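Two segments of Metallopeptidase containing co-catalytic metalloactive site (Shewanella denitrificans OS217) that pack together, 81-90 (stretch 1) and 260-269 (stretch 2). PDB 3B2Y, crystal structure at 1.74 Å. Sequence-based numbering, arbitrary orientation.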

# COMPACT_ATOMS: atom_id res chain seq x y z
N ALA A 81 7.26 1.67 6.41
CA ALA A 81 7.99 1.56 5.15
C ALA A 81 7.12 1.68 3.91
O ALA A 81 7.62 1.99 2.81
CB ALA A 81 8.81 0.20 5.07
N GLY A 82 5.83 1.41 4.05
CA GLY A 82 4.92 1.61 2.93
C GLY A 82 4.79 3.08 2.48
O GLY A 82 5.14 3.42 1.36
N PRO A 83 4.27 3.94 3.36
CA PRO A 83 4.08 5.33 2.94
C PRO A 83 5.42 5.99 2.57
O PRO A 83 5.49 6.69 1.56
CB PRO A 83 3.41 5.97 4.15
CG PRO A 83 2.81 4.82 4.85
CD PRO A 83 3.77 3.73 4.72
N TRP A 84 6.50 5.71 3.32
CA TRP A 84 7.81 6.26 2.94
C TRP A 84 8.34 5.62 1.62
O TRP A 84 9.01 6.30 0.84
CB TRP A 84 8.87 6.17 4.05
CG TRP A 84 8.56 7.00 5.25
CD1 TRP A 84 8.05 6.58 6.40
CD2 TRP A 84 8.75 8.41 5.37
NE1 TRP A 84 7.91 7.62 7.28
CE2 TRP A 84 8.35 8.77 6.68
CE3 TRP A 84 9.23 9.41 4.51
CZ2 TRP A 84 8.34 10.07 7.10
CZ3 TRP A 84 9.27 10.72 4.95
CH2 TRP A 84 8.86 11.03 6.26
N GLY A 85 8.02 4.33 1.41
CA GLY A 85 8.29 3.62 0.15
C GLY A 85 7.63 4.32 -1.02
O GLY A 85 8.26 4.52 -2.08
N MSE A 86 6.39 4.75 -0.84
CA MSE A 86 5.72 5.49 -1.90
C MSE A 86 6.35 6.83 -2.21
O MSE A 86 6.44 7.23 -3.35
CB MSE A 86 4.24 5.67 -1.58
CG MSE A 86 3.43 5.95 -2.87
SE MSE A 86 1.54 6.09 -2.46
CE MSE A 86 1.41 4.33 -1.50
N LEU A 87 6.76 7.55 -1.18
CA LEU A 87 7.46 8.80 -1.36
C LEU A 87 8.77 8.63 -2.13
O LEU A 87 9.12 9.47 -2.98
CB LEU A 87 7.66 9.48 -0.01
CG LEU A 87 8.15 10.90 0.06
CD1 LEU A 87 7.37 11.81 -0.89
CD2 LEU A 87 7.96 11.32 1.51
N HIS A 88 9.50 7.54 -1.85
CA HIS A 88 10.74 7.20 -2.54
C HIS A 88 10.44 6.92 -4.03
O HIS A 88 11.09 7.44 -4.92
CB HIS A 88 11.37 5.95 -1.86
CG HIS A 88 12.71 5.57 -2.40
ND1 HIS A 88 12.86 4.58 -3.36
CD2 HIS A 88 13.96 6.03 -2.14
CE1 HIS A 88 14.14 4.45 -3.66
NE2 HIS A 88 14.83 5.32 -2.93
N PHE A 89 9.34 6.20 -4.24
CA PHE A 89 8.86 5.84 -5.56
C PHE A 89 8.52 7.10 -6.36
O PHE A 89 8.99 7.26 -7.45
CB PHE A 89 7.67 4.91 -5.40
CG PHE A 89 6.99 4.57 -6.66
CD1 PHE A 89 7.63 3.80 -7.59
CD2 PHE A 89 5.70 4.99 -6.89
CE1 PHE A 89 7.00 3.48 -8.77
CE2 PHE A 89 5.05 4.66 -8.07
CZ PHE A 89 5.70 3.90 -8.99
N LEU A 90 7.76 7.99 -5.76
CA LEU A 90 7.38 9.30 -6.34
C LEU A 90 8.58 10.17 -6.68
O LEU A 90 8.63 10.82 -7.74
CB LEU A 90 6.49 10.06 -5.39
CG LEU A 90 5.12 9.43 -5.21
CD1 LEU A 90 4.27 10.30 -4.33
CD2 LEU A 90 4.44 9.12 -6.53
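Stretch 2 (260-269) NSAAMGQFIA

Stretch 2 is helical throughout, with the i to i+4 backbone hydrogen bonds of an α-helix, and it crosses the helix of stretch 1 at -60°, the two axes approaching to 8.2 Å. The N-to-C directions differ by 60°, so the helices are neither parallel nor antiparallel. The closest pair of CA atoms, Phe 89 CA and Ser 261 CA, lies 4.8 Å apart. Together the two segments bury 455 Å², with Phe 89 and Met 264, the two knobs, the largest contributors.

The first knob is Phe 89, whose side chain enters a hollow formed by Ser 261, Met 264, Gly 265 and Ile 268. One face of its ring is covered by Met 264, whose CB stands 3.8 Å from the ring centroid and almost on the ring normal, a CH-pi contact. Ile 268 meets the ring at its edge, with Phe 89 CZ 3.6 Å from Ile 268 CD1. Gly 265, lacking a side chain, presents its backbone to the ring, its N 3.8 Å from Phe 89 CE1.

The second knob points the other way. Met 264, a selenomethionine, extends its side chain, with chi2 and chi3 both t, into a hollow bounded by Gly 82, Gly 85, Met 86 and Phe 89. Its CE reaches the backbone, 3.8 Å from Gly 82 O and 3.5 Å from Met 86 N, while its SE lies 3.8 Å from Phe 89 CB. Gly 85 makes the close approach possible: its CA is 4.0 Å from Asn 260 CB, and a CB on Gly 85 would come within 2.5 Å of that same atom, a clash.

The one hydrogen bond between the stretches joins His 88 and Ser 261. Ser 261 OG lies at the edge of the His 88 ring and forms a nearly straight hydrogen bond with His 88 ND1 at 3.0 Å. Toward the start of both stretches, Asn 260 ND2 packs 3.6 Å from Ala 81 CB.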

# COMPACT_ATOMS: atom_id res chain seq x y z
N ASN A 260 9.79 -1.71 -1.04
CA ASN A 260 8.43 -1.17 -1.33
C ASN A 260 8.38 -0.37 -2.64
O ASN A 260 7.52 -0.63 -3.51
CB ASN A 260 7.95 -0.31 -0.17
CG ASN A 260 7.30 -1.14 0.93
OD1 ASN A 260 6.12 -1.48 0.84
ND2 ASN A 260 8.04 -1.46 1.96
N SER A 261 9.34 0.51 -2.81
CA SER A 261 9.46 1.30 -4.02
C SER A 261 9.67 0.40 -5.25
O SER A 261 9.11 0.66 -6.31
CB SER A 261 10.61 2.33 -3.85
OG SER A 261 10.69 3.20 -4.97
N ALA A 262 10.47 -0.67 -5.08
CA ALA A 262 10.74 -1.68 -6.13
C ALA A 262 9.51 -2.49 -6.50
O ALA A 262 9.33 -2.72 -7.70
CB ALA A 262 11.88 -2.62 -5.71
N ALA A 263 8.73 -2.95 -5.49
CA ALA A 263 7.38 -3.60 -5.71
C ALA A 263 6.47 -2.72 -6.53
O ALA A 263 5.82 -3.20 -7.48
CB ALA A 263 6.69 -3.99 -4.43
N MSE A 264 6.44 -1.44 -6.19
CA MSE A 264 5.62 -0.48 -6.88
C MSE A 264 6.07 -0.30 -8.34
O MSE A 264 5.25 -0.18 -9.24
CB MSE A 264 5.63 0.86 -6.13
CG MSE A 264 4.88 0.85 -4.87
SE MSE A 264 5.14 2.53 -3.89
CE MSE A 264 4.69 1.92 -2.08
N GLY A 265 7.38 -0.30 -8.57
CA GLY A 265 7.92 -0.17 -9.90
C GLY A 265 7.60 -1.37 -10.74
O GLY A 265 7.28 -1.24 -11.91
N GLN A 266 7.68 -2.55 -10.13
CA GLN A 266 7.32 -3.82 -10.83
C GLN A 266 5.82 -3.89 -11.14
O GLN A 266 5.38 -4.44 -12.20
CB GLN A 266 7.77 -5.01 -9.98
CG GLN A 266 7.42 -6.40 -10.57
CD GLN A 266 7.88 -6.56 -11.96
OE1 GLN A 266 8.96 -6.11 -12.31
NE2 GLN A 266 7.06 -7.21 -12.79
N PHE A 267 5.00 -3.36 -10.23
CA PHE A 267 3.52 -3.41 -10.42
C PHE A 267 3.17 -2.61 -11.69
O PHE A 267 2.44 -3.05 -12.57
CB PHE A 267 2.87 -2.84 -9.14
CG PHE A 267 1.41 -2.52 -9.25
CD1 PHE A 267 0.45 -3.52 -9.34
CD2 PHE A 267 0.97 -1.22 -9.22
CE1 PHE A 267 -0.93 -3.19 -9.39
CE2 PHE A 267 -0.38 -0.92 -9.28
CZ PHE A 267 -1.31 -1.91 -9.40
N ILE A 268 3.75 -1.43 -11.77
CA ILE A 268 3.62 -0.53 -12.92
C ILE A 268 4.22 -1.11 -14.19
O ILE A 268 3.59 -1.04 -15.22
CB ILE A 268 4.23 0.85 -12.64
CG1 ILE A 268 3.38 1.65 -11.62
CG2 ILE A 268 4.35 1.69 -13.95
CD1 ILE A 268 3.62 3.14 -11.78
N ALA A 269 5.40 -1.72 -14.10
CA ALA A 269 5.98 -2.40 -15.26
C ALA A 269 5.07 -3.52 -15.84
O ALA A 269 5.06 -3.75 -17.06
CB ALA A 269 7.35 -2.98 -14.93